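Local coordinates for protein synthesis inhibitor I (Hordeum vulgare, PDB 4FBC) that belongs to the plant ribosome-inactivating protein family and holds adenosine monophosphate in a pocket of its fold, at residues Ala76-Ala81 / Ala145-Thr150; Leu217-Leu222 / Leu259-Pro264; Thr130-Gly135 / Val167-Leu172. The protein carries 3 engineered substitutions. One frame throughout, in Å; residues are numbered along the deposited sequence.

Interaction 1. Residues Ala76-Ala81 / Ala145-Thr150; sequences AGLTLA and ALHGRT
Leu78 and Leu146 form the apolar part of this contact. Leu78 CD2 lies 3.9 Å from Leu146 CB, and the two side chains cross obliquely. The other methyl, Leu78 CD1, rests on the backbone of His147, 4.0 Å from His147 CA. Both leucines are buried. Phe92 of strand 89-93 and Leu170 of helix 157-179 touch them both.

The ring of His147 makes the second kind of contact, against the backbone of residues 76-78. Its CG stands anti to the backbone N (chi1 -161°), which sets the ring on the side of that chain. His147 CD2 comes 3.7 Å from Leu78 CA. Leu78 N lies 3.9 Å above one face of the ring, offset toward its rim. Ala76 O is 3.3 Å from the ring carbon His147 CE1.

One polar pair is close but does not bond. Gly77 O is 3.2 Å from His147 NE2, yet the angle is too poor for a hydrogen bond. Both carbonyl oxygens, of Ala76 and Gly77, approach the ring obliquely. The His147 carbonyl has a partner elsewhere, since its O is hydrogen-bonded to Ser95 OG.

The arrangement joins strand 78-83, an inner strand of the mixed six-stranded sheet, to helix 136-147. Such packing of helices on a mixed sheet belongs to the ribosome-inactivating protein fold.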
loop_
_atom_site.group_PDB
_atom_site.type_symbol
_atom_site.label_atom_id
_atom_site.label_comp_id
_atom_site.label_asym_id
_atom_site.label_seq_id
_atom_site.Cartn_x
_atom_site.Cartn_y
_atom_site.Cartn_z
ATOM N N ALA A 76 -8.924 -4.359 20.546
ATOM C CA ALA A 76 -9.315 -3.258 19.675
ATOM C C ALA A 76 -8.179 -2.996 18.698
ATOM O O ALA A 76 -7.008 -2.952 19.090
ATOM C CB ALA A 76 -9.626 -1.999 20.488
ATOM N N GLY A 77 -8.518 -2.828 17.426
ATOM C CA GLY A 77 -7.499 -2.672 16.408
ATOM C C GLY A 77 -7.049 -1.242 16.193
ATOM O O GLY A 77 -7.781 -0.301 16.499
ATOM N N LEU A 78 -5.826 -1.090 15.690
ATOM C CA LEU A 78 -5.361 0.190 15.164
ATOM C C LEU A 78 -5.941 0.355 13.771
ATOM O O LEU A 78 -5.770 -0.522 12.918
ATOM C CB LEU A 78 -3.833 0.217 15.092
ATOM C CG LEU A 78 -3.216 1.352 14.272
ATOM C CD1 LEU A 78 -3.417 2.697 14.964
ATOM C CD2 LEU A 78 -1.738 1.100 14.013
ATOM N N THR A 79 -6.645 1.460 13.530
ATOM C CA THR A 79 -7.288 1.659 12.231
ATOM C C THR A 79 -6.437 2.581 11.371
ATOM O O THR A 79 -6.012 3.653 11.823
ATOM C CB THR A 79 -8.720 2.218 12.353
ATOM O OG1 THR A 79 -9.497 1.370 13.206
ATOM C CG2 THR A 79 -9.404 2.286 10.981
ATOM N N LEU A 80 -6.168 2.141 10.147
ATOM C CA LEU A 80 -5.424 2.933 9.175
ATOM C C LEU A 80 -6.383 3.436 8.108
ATOM O O LEU A 80 -7.220 2.676 7.624
ATOM C CB LEU A 80 -4.363 2.064 8.500
ATOM C CG LEU A 80 -3.432 1.287 9.422
ATOM C CD1 LEU A 80 -2.378 0.541 8.602
ATOM C CD2 LEU A 80 -2.773 2.230 10.409
ATOM N N ALA A 81 -6.249 4.703 7.723
ATOM C CA ALA A 81 -7.023 5.256 6.620
ATOM C C ALA A 81 -6.141 5.350 5.380
ATOM O O ALA A 81 -5.130 6.057 5.372
ATOM C CB ALA A 81 -7.570 6.632 6.991
ATOM N N ALA A 145 2.840 1.126 19.185
ATOM C CA ALA A 145 3.342 2.500 19.284
ATOM C C ALA A 145 2.329 3.523 18.779
ATOM O O ALA A 145 2.127 4.573 19.405
ATOM C CB ALA A 145 4.652 2.642 18.539
ATOM N N LEU A 146 1.702 3.219 17.643
ATOM C CA LEU A 146 0.738 4.137 17.037
ATOM C C LEU A 146 -0.617 4.082 17.746
ATOM O O LEU A 146 -1.279 5.105 17.927
ATOM C CB LEU A 146 0.575 3.855 15.534
ATOM C CG LEU A 146 1.830 3.976 14.665
ATOM C CD1 LEU A 146 1.501 3.841 13.179
ATOM C CD2 LEU A 146 2.579 5.284 14.921
ATOM N N HIS A 147 -1.030 2.887 18.157
ATOM C CA HIS A 147 -2.334 2.734 18.797
ATOM C C HIS A 147 -2.357 3.385 20.181
ATOM O O HIS A 147 -3.415 3.800 20.654
ATOM C CB HIS A 147 -2.698 1.257 18.926
ATOM C CG HIS A 147 -4.155 1.003 19.149
ATOM N ND1 HIS A 147 -4.614 0.056 20.039
ATOM C CD2 HIS A 147 -5.256 1.547 18.575
ATOM C CE1 HIS A 147 -5.935 0.036 20.012
ATOM N NE2 HIS A 147 -6.349 0.931 19.134
ATOM N N GLY A 148 -1.197 3.466 20.826
ATOM C CA GLY A 148 -1.110 3.990 22.180
ATOM C C GLY A 148 -0.902 5.495 22.273
ATOM O O GLY A 148 -0.909 6.068 23.366
ATOM N N ARG A 149 -0.711 6.133 21.125
ATOM C CA ARG A 149 -0.548 7.583 21.061
ATOM C C ARG A 149 -1.786 8.286 21.624
ATOM O O ARG A 149 -2.912 7.912 21.316
ATOM C CB ARG A 149 -0.309 8.002 19.601
ATOM C CG ARG A 149 0.285 9.382 19.423
ATOM C CD ARG A 149 0.579 9.686 17.958
ATOM N NE ARG A 149 1.116 11.034 17.801
ATOM C CZ ARG A 149 2.407 11.328 17.885
ATOM N NH1 ARG A 149 3.287 10.360 18.109
ATOM N NH2 ARG A 149 2.820 12.581 17.735
ATOM N N THR A 150 -1.598 9.284 22.480
ATOM C CA THR A 150 -2.747 10.076 22.909
ATOM C C THR A 150 -2.578 11.537 22.509
ATOM O O THR A 150 -1.453 12.034 22.375
ATOM C CB THR A 150 -3.055 9.948 24.426
ATOM O OG1 THR A 150 -2.436 11.028 25.137
ATOM C CG2 THR A 150 -2.559 8.615 24.979
#

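Interaction 2. Residues Leu217-Leu222 / Leu259-Pro264; sequences LSAALL and LFVEVP
Leu222, Val263 and Val261 carry this contact, in which an extended loop packs against helix 214-225 of the ribosome-inactivating protein fold. The loop runs between helices 248-254 and 269-278 and has no regular secondary structure here. Val261 and Val263 start out toward the helix. Phe260 and Glu262 start out away from it, and Phe260 packs on helix 269-278 instead.

Leu222 has the largest buried area of the three. Its CG is anti to the carbonyl carbon (chi1 -71°), and CD1 beyond it meets the loop backbone, 3.7 Å from Val261 N. The same methyl, Leu222 CD1, is 4.0 Å from Val261 CB. Leu222 thus packs through one methyl on both the main chain and the side chain of Val261.

Val263 uses CG1, which lies 4.2 Å from Leu222 CB. This methyl, Val263 CG1, also sits 4.0 Å from Ala219 O. It therefore touches two residues that are about one helical turn apart.

Val261 sets both of its methyls against Ala219. Val261 CG1 is 3.9 Å from Ala219 CB, and Val261 CG2 touches the same atom. The CA atoms of Ala219 and Val261 are 5.8 Å apart.

The Leu259 end of the segment lies near the ligand pocket. The side chain of Leu259 is about 5 Å from the bound adenosine monophosphate and touches Trp214, a pocket residue. The one hydrogen bond across the contact is also at this end. Ser218 OG is buried and donates to Trp214 O within its own helix, while it accepts from Leu259 N at 3.1 Å, with a bent N-H...O angle of 141°.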
loop_
_atom_site.group_PDB
_atom_site.type_symbol
_atom_site.label_atom_id
_atom_site.label_comp_id
_atom_site.label_asym_id
_atom_site.label_seq_id
_atom_site.Cartn_x
_atom_site.Cartn_y
_atom_site.Cartn_z
ATOM N N LEU A 217 6.803 0.637 -13.009
ATOM C CA LEU A 217 6.599 -0.783 -13.299
ATOM C C LEU A 217 5.176 -1.002 -13.813
ATOM O O LEU A 217 4.964 -1.772 -14.742
ATOM C CB LEU A 217 6.873 -1.649 -12.061
ATOM C CG LEU A 217 6.771 -3.169 -12.270
ATOM C CD1 LEU A 217 7.718 -3.669 -13.363
ATOM C CD2 LEU A 217 7.038 -3.911 -10.958
ATOM N N SER A 218 4.209 -0.317 -13.205
ATOM C CA SER A 218 2.819 -0.415 -13.642
ATOM C C SER A 218 2.695 0.037 -15.093
ATOM O O SER A 218 2.109 -0.657 -15.927
ATOM C CB SER A 218 1.905 0.433 -12.749
ATOM O OG SER A 218 1.889 -0.063 -11.421
ATOM N N ALA A 219 3.263 1.202 -15.400
ATOM C CA ALA A 219 3.222 1.710 -16.768
ATOM C C ALA A 219 3.928 0.781 -17.759
ATOM O O ALA A 219 3.431 0.555 -18.854
ATOM C CB ALA A 219 3.809 3.113 -16.831
ATOM N N ALA A 220 5.089 0.241 -17.385
ATOM C CA ALA A 220 5.800 -0.690 -18.257
ATOM C C ALA A 220 4.976 -1.917 -18.661
ATOM O O ALA A 220 5.037 -2.373 -19.805
ATOM C CB ALA A 220 7.127 -1.117 -17.621
ATOM N N LEU A 221 4.219 -2.477 -17.721
ATOM C CA LEU A 221 3.370 -3.606 -18.071
ATOM C C LEU A 221 2.152 -3.170 -18.892
ATOM O O LEU A 221 1.803 -3.830 -19.874
ATOM C CB LEU A 221 2.940 -4.382 -16.820
ATOM C CG LEU A 221 2.272 -5.712 -17.142
ATOM C CD1 LEU A 221 3.229 -6.638 -17.907
ATOM C CD2 LEU A 221 1.817 -6.375 -15.850
ATOM N N LEU A 222 1.522 -2.059 -18.504
ATOM C CA LEU A 222 0.356 -1.548 -19.240
ATOM C C LEU A 222 0.647 -1.297 -20.720
ATOM O O LEU A 222 -0.215 -1.504 -21.581
ATOM C CB LEU A 222 -0.175 -0.267 -18.589
ATOM C CG LEU A 222 -0.872 -0.470 -17.238
ATOM C CD1 LEU A 222 -1.076 0.861 -16.517
ATOM C CD2 LEU A 222 -2.201 -1.177 -17.444
ATOM N N LEU A 259 -0.897 0.525 -10.282
ATOM C CA LEU A 259 -1.414 1.899 -10.296
ATOM C C LEU A 259 -1.932 2.182 -11.697
ATOM O O LEU A 259 -1.308 1.797 -12.685
ATOM C CB LEU A 259 -0.285 2.880 -9.972
ATOM C CG LEU A 259 -0.625 4.379 -9.993
ATOM C CD1 LEU A 259 -1.575 4.705 -8.868
ATOM C CD2 LEU A 259 0.672 5.186 -9.862
ATOM N N PHE A 260 -3.078 2.840 -11.809
ATOM C CA PHE A 260 -3.520 3.214 -13.139
ATOM C C PHE A 260 -2.578 4.276 -13.718
ATOM O O PHE A 260 -2.258 5.266 -13.061
ATOM C CB PHE A 260 -4.957 3.730 -13.155
ATOM C CG PHE A 260 -5.419 4.095 -14.526
ATOM C CD1 PHE A 260 -5.837 3.111 -15.411
ATOM C CD2 PHE A 260 -5.380 5.414 -14.955
ATOM C CE1 PHE A 260 -6.237 3.439 -16.703
ATOM C CE2 PHE A 260 -5.774 5.744 -16.244
ATOM C CZ PHE A 260 -6.204 4.768 -17.110
ATOM N N VAL A 261 -2.137 4.050 -14.947
ATOM C CA VAL A 261 -1.350 5.037 -15.672
ATOM C C VAL A 261 -1.897 5.202 -17.088
ATOM O O VAL A 261 -2.202 4.216 -17.770
ATOM C CB VAL A 261 0.129 4.621 -15.771
ATOM C CG1 VAL A 261 0.941 5.760 -16.402
ATOM C CG2 VAL A 261 0.692 4.264 -14.412
ATOM N N GLU A 262 -2.029 6.446 -17.534
ATOM C CA GLU A 262 -2.366 6.693 -18.929
ATOM C C GLU A 262 -1.132 6.496 -19.778
ATOM O O GLU A 262 -0.170 7.259 -19.662
ATOM C CB GLU A 262 -2.872 8.123 -19.118
ATOM C CG GLU A 262 -4.216 8.394 -18.491
ATOM C CD GLU A 262 -4.762 9.764 -18.860
ATOM O OE1 GLU A 262 -4.074 10.774 -18.593
ATOM O OE2 GLU A 262 -5.878 9.830 -19.416
ATOM N N VAL A 263 -1.140 5.462 -20.613
ATOM C CA VAL A 263 -0.033 5.223 -21.537
ATOM C C VAL A 263 -0.539 5.475 -22.959
ATOM O O VAL A 263 -1.736 5.331 -23.225
ATOM C CB VAL A 263 0.564 3.794 -21.383
ATOM C CG1 VAL A 263 1.001 3.554 -19.933
ATOM C CG2 VAL A 263 -0.434 2.730 -21.818
ATOM N N PRO A 264 0.353 5.890 -23.872
ATOM C CA PRO A 264 -0.138 6.170 -25.230
ATOM C C PRO A 264 -0.812 4.952 -25.853
ATOM O O PRO A 264 -0.232 3.865 -25.876
ATOM C CB PRO A 264 1.140 6.524 -25.996
ATOM C CG PRO A 264 2.048 7.085 -24.949
ATOM C CD PRO A 264 1.770 6.252 -23.708
#

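Interaction 3. Residues Thr130-Gly135 / Val167-Leu172; sequences TNVALG and VTTLLL
Leu134 and Thr169 mark the closest backbone approach, with CA atoms 6.5 Å apart, where a largely extended chain passes beside helix 157-179. Leu172 takes the central place among the side chains. Leu172 CB faces both methyls of Leu134, at 3.9 Å from Leu134 CD1 and from Leu134 CD2. These two leucines cross at about a right angle. Leu172 CD1 reaches on to Val132, 3.9 Å from Val132 CG1. The second methyl of the valine, Val132 CG2, lies 3.8 Å from Thr168 CG2. Thr168 OG1 is anti to the carbonyl carbon (chi1 -56°) and hydrogen-bonds Arg164 O in its own helix. Its methyl is left to make the apolar contact.

Helix 157-179 is the long central helix of the ribosome-inactivating protein fold. Segment 130-135 leads into helix 136-147, with Gly135 at its N-cap position. Phe186 and Leu190 of helix 181-190 also touch Leu134, and Leu122 and Leu123 of helix 119-123 touch Thr168. Leu171 takes no part here; it lines the pocket and touches the bound adenosine monophosphate.

No direct hydrogen bond joins the two segments. A water bridges them, donating to Ala133 O at 2.6 Å and to Thr169 OG1 at 2.7 Å. Thr169 OG1 in turn donates to Glu165 O, one turn back in the helix.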
loop_
_atom_site.group_PDB
_atom_site.type_symbol
_atom_site.label_atom_id
_atom_site.label_comp_id
_atom_site.label_asym_id
_atom_site.label_seq_id
_atom_site.Cartn_x
_atom_site.Cartn_y
_atom_site.Cartn_z
ATOM N N THR A 130 16.220 -0.421 2.646
ATOM C CA THR A 130 16.954 -1.660 2.874
ATOM C C THR A 130 17.437 -1.786 4.327
ATOM O O THR A 130 18.031 -2.797 4.700
ATOM C CB THR A 130 18.138 -1.787 1.894
ATOM O OG1 THR A 130 18.744 -0.499 1.699
ATOM C CG2 THR A 130 17.656 -2.317 0.552
ATOM N N ASN A 131 17.165 -0.762 5.135
ATOM C CA ASN A 131 17.591 -0.720 6.538
ATOM C C ASN A 131 16.467 -1.036 7.518
ATOM O O ASN A 131 16.708 -1.169 8.723
ATOM C CB ASN A 131 18.166 0.659 6.895
ATOM C CG ASN A 131 19.461 0.971 6.164
ATOM O OD1 ASN A 131 20.219 0.069 5.802
ATOM N ND2 ASN A 131 19.722 2.260 5.945
ATOM N N VAL A 132 15.240 -1.141 7.011
ATOM C CA VAL A 132 14.076 -1.312 7.878
ATOM C C VAL A 132 13.787 -2.782 8.187
ATOM O O VAL A 132 13.451 -3.562 7.296
ATOM C CB VAL A 132 12.812 -0.688 7.253
ATOM C CG1 VAL A 132 11.651 -0.744 8.234
ATOM C CG2 VAL A 132 13.088 0.751 6.826
ATOM N N ALA A 133 13.894 -3.151 9.460
ATOM C CA ALA A 133 13.575 -4.514 9.881
ATOM C C ALA A 133 12.073 -4.767 9.814
ATOM O O ALA A 133 11.278 -4.014 10.385
ATOM C CB ALA A 133 14.091 -4.777 11.285
ATOM N N LEU A 134 11.692 -5.833 9.123
ATOM C CA LEU A 134 10.297 -6.240 9.062
ATOM C C LEU A 134 10.158 -7.592 9.759
ATOM O O LEU A 134 11.135 -8.341 9.860
ATOM C CB LEU A 134 9.839 -6.334 7.608
ATOM C CG LEU A 134 10.014 -5.033 6.806
ATOM C CD1 LEU A 134 9.596 -5.215 5.363
ATOM C CD2 LEU A 134 9.236 -3.917 7.448
ATOM N N GLY A 135 8.955 -7.899 10.231
ATOM C CA GLY A 135 8.698 -9.166 10.900
ATOM C C GLY A 135 7.482 -9.074 11.799
ATOM O O GLY A 135 6.884 -7.999 11.934
ATOM N N VAL A 167 5.327 3.925 11.454
ATOM C CA VAL A 167 4.684 4.176 10.165
ATOM C C VAL A 167 5.396 3.487 8.995
ATOM O O VAL A 167 4.746 2.897 8.125
ATOM C CB VAL A 167 4.548 5.692 9.893
ATOM C CG1 VAL A 167 4.094 5.944 8.445
ATOM C CG2 VAL A 167 3.572 6.291 10.873
ATOM N N THR A 168 6.729 3.547 8.981
ATOM C CA THR A 168 7.521 2.951 7.910
ATOM C C THR A 168 7.276 1.443 7.864
ATOM O O THR A 168 7.088 0.849 6.787
ATOM C CB THR A 168 9.027 3.209 8.109
ATOM O OG1 THR A 168 9.262 4.620 8.205
ATOM C CG2 THR A 168 9.828 2.652 6.951
ATOM N N THR A 169 7.259 0.843 9.051
ATOM C CA THR A 169 7.030 -0.596 9.202
ATOM C C THR A 169 5.677 -0.982 8.607
ATOM O O THR A 169 5.576 -1.945 7.836
ATOM C CB THR A 169 7.070 -1.011 10.686
ATOM O OG1 THR A 169 8.365 -0.707 11.230
ATOM C CG2 THR A 169 6.802 -2.517 10.822
ATOM N N LEU A 170 4.639 -0.224 8.944
ATOM C CA LEU A 170 3.310 -0.526 8.432
ATOM C C LEU A 170 3.171 -0.271 6.934
ATOM O O LEU A 170 2.484 -1.016 6.240
ATOM C CB LEU A 170 2.235 0.233 9.209
ATOM C CG LEU A 170 2.187 -0.037 10.708
ATOM C CD1 LEU A 170 0.965 0.615 11.325
ATOM C CD2 LEU A 170 2.192 -1.550 10.984
ATOM N N LEU A 171 3.805 0.788 6.438
ATOM C CA LEU A 171 3.761 1.083 5.011
ATOM C C LEU A 171 4.283 -0.107 4.223
ATOM O O LEU A 171 3.693 -0.512 3.213
ATOM C CB LEU A 171 4.600 2.325 4.702
ATOM C CG LEU A 171 3.826 3.622 4.869
ATOM C CD1 LEU A 171 4.759 4.800 4.683
ATOM C CD2 LEU A 171 2.696 3.684 3.874
ATOM N N LEU A 172 5.381 -0.680 4.705
ATOM C CA LEU A 172 5.993 -1.814 4.039
ATOM C C LEU A 172 5.153 -3.078 4.175
ATOM O O LEU A 172 4.943 -3.789 3.194
ATOM C CB LEU A 172 7.416 -2.031 4.553
ATOM C CG LEU A 172 8.426 -1.028 3.996
ATOM C CD1 LEU A 172 9.641 -0.960 4.905
ATOM C CD2 LEU A 172 8.838 -1.424 2.579
HETATM O O HOH W 1 10.807 -1.826 11.738
#

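In the fold
Interactions 1 and 3 are neighbours, with centres about 17 Å apart. They touch through Leu170, whose CD1 lies 3.8 Å from Leu146 CD1. Their segments alternate along the chain. Strand 134-135, helix 136-147 and helix 157-179 follow one another and link the two. Helix 157-179 packs beside strand 78-83 and helix 136-147 as well as the chain at 130-135. Interaction 2 comes later in the chain. Its centre is about 34 Å from interaction 1 and about 26 Å from interaction 3, on the opposite side of the chain's centre. The adenosine monophosphate pocket draws residues from helices 157-179 and 214-225, so interactions 2 and 3 each involve a helix lining it; interaction 1 lies farther off.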